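Local coordinates for protein pyrrolidone-carboxylate peptidase (Pyrococcus furiosus, PDB 1X10) that cleaves the N-terminal pyroglutamyl (5-oxoproline) group from polypeptides as a thiol protease, generally sparing those with proline in second place, at residues Thr55-Glu58 against Ile59-Asp62. The protein carries 3 engineered substitutions. Residues are numbered along the deposited sequence; the frame is centred on the assembly and turned at random.
Sequences TLEE and IKPD
Lys60 NZ donates to Glu57 O at 3.1 Å, in the carbonyl plane on a lone pair, and weakly to a water at 3.2 Å that in turn donates to Glu57 OE2. The lysine chain lies alongside Glu57, pointing the same way, and its bend at the last torsion (chi4 -59°) turns NZ onto the carbonyl. NZ and OE2 are 5.0 Å apart, bridged by the water; their opposite charges would probably still attract modestly. The helix itself closes with a nearly straight bond from Ile59 N to Thr55 O (2.9 Å) and a more bent one, 136° at the hydrogen, from Lys60 N to Leu56 O. Lys60 then takes positive phi (52°), ending the helix of a beta-alpha-beta crossover in which helix 47-59 links strands 34-41 and 63-69, with strand 2-8 between them. Pro61, lacking an N-H, cannot continue the helical bonding and so suits the exit; its CD lies 4.1 Å from Leu56 CD2, the side chains crossing at about a right angle. Branched, apolar Ile59 fills the face turned to strands 2-8 and 34-41, its CD1 alongside Thr55 CG2 at 3.8 Å, while Thr55 can bury its hydroxyl because OG1 hydrogen-bonds to Val51 O.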
loop_
_atom_site.group_PDB
_atom_site.type_symbol
_atom_site.label_atom_id
_atom_site.label_comp_id
_atom_site.label_asym_id
_atom_site.label_seq_id
_atom_site.Cartn_x
_atom_site.Cartn_y
_atom_site.Cartn_z
ATOM N N THR A 55 -27.109 -1.641 27.127
ATOM C CA THR A 55 -26.917 -0.208 26.948
ATOM C C THR A 55 -28.056 0.414 26.150
ATOM O O THR A 55 -28.604 1.446 26.535
ATOM C CB THR A 55 -25.586 0.081 26.234
ATOM O OG1 THR A 55 -24.515 -0.497 26.989
ATOM C CG2 THR A 55 -25.354 1.580 26.115
ATOM N N LEU A 56 -28.407 -0.214 25.031
ATOM C CA LEU A 56 -29.492 0.281 24.189
ATOM C C LEU A 56 -30.821 0.323 24.945
ATOM O O LEU A 56 -31.580 1.284 24.825
ATOM C CB LEU A 56 -29.643 -0.597 22.943
ATOM C CG LEU A 56 -28.542 -0.476 21.886
ATOM C CD1 LEU A 56 -28.794 -1.474 20.770
ATOM C CD2 LEU A 56 -28.501 0.946 21.340
ATOM N N GLU A 57 -31.103 -0.719 25.722
ATOM C CA GLU A 57 -32.347 -0.773 26.482
ATOM C C GLU A 57 -32.335 0.230 27.632
ATOM O O GLU A 57 -33.362 0.815 27.970
ATOM C CB GLU A 57 -32.574 -2.185 27.030
ATOM C CG GLU A 57 -33.818 -2.316 27.904
ATOM C CD GLU A 57 -34.078 -3.748 28.339
ATOM O OE1 GLU A 57 -33.158 -4.375 28.909
ATOM O OE2 GLU A 57 -35.205 -4.244 28.115
ATOM N N GLU A 58 -31.162 0.418 28.226
ATOM C CA GLU A 58 -30.993 1.340 29.340
ATOM C C GLU A 58 -31.211 2.789 28.907
ATOM O O GLU A 58 -31.999 3.520 29.504
ATOM C CB GLU A 58 -29.578 1.203 29.908
ATOM C CG GLU A 58 -29.258 2.147 31.058
ATOM C CD GLU A 58 -27.764 2.381 31.221
ATOM O OE1 GLU A 58 -26.997 1.400 31.138
ATOM O OE2 GLU A 58 -27.359 3.545 31.438
ATOM N N ILE A 59 -30.503 3.183 27.854
ATOM C CA ILE A 59 -30.552 4.545 27.339
ATOM C C ILE A 59 -31.646 4.820 26.311
ATOM O O ILE A 59 -32.221 5.908 26.292
ATOM C CB ILE A 59 -29.185 4.917 26.725
ATOM C CG1 ILE A 59 -28.094 4.775 27.792
ATOM C CG2 ILE A 59 -29.223 6.332 26.161
ATOM C CD1 ILE A 59 -26.682 4.945 27.263
ATOM N N LYS A 60 -31.932 3.834 25.467
ATOM C CA LYS A 60 -32.934 3.972 24.413
ATOM C C LYS A 60 -32.624 5.227 23.596
ATOM O O LYS A 60 -33.434 6.144 23.509
ATOM C CB LYS A 60 -34.348 4.063 25.008
ATOM C CG LYS A 60 -34.759 2.855 25.845
ATOM C CD LYS A 60 -36.249 2.891 26.170
ATOM C CE LYS A 60 -36.614 1.890 27.259
ATOM N NZ LYS A 60 -36.261 0.507 26.882
ATOM N N PRO A 61 -31.433 5.272 22.977
ATOM C CA PRO A 61 -30.982 6.406 22.162
ATOM C C PRO A 61 -31.783 6.579 20.881
ATOM O O PRO A 61 -32.325 5.615 20.339
ATOM C CB PRO A 61 -29.523 6.060 21.842
ATOM C CG PRO A 61 -29.189 4.909 22.753
ATOM C CD PRO A 61 -30.465 4.169 22.898
ATOM N N ASP A 62 -31.850 7.816 20.405
ATOM C CA ASP A 62 -32.541 8.132 19.162
ATOM C C ASP A 62 -31.538 7.892 18.043
ATOM O O ASP A 62 -31.897 7.535 16.919
ATOM C CB ASP A 62 -32.965 9.599 19.152
ATOM C CG ASP A 62 -34.028 9.897 20.176
ATOM O OD1 ASP A 62 -35.195 9.512 19.943
ATOM O OD2 ASP A 62 -33.689 10.503 21.216
HETATM O O HOH W 1 -37.272 -2.313 28.016
#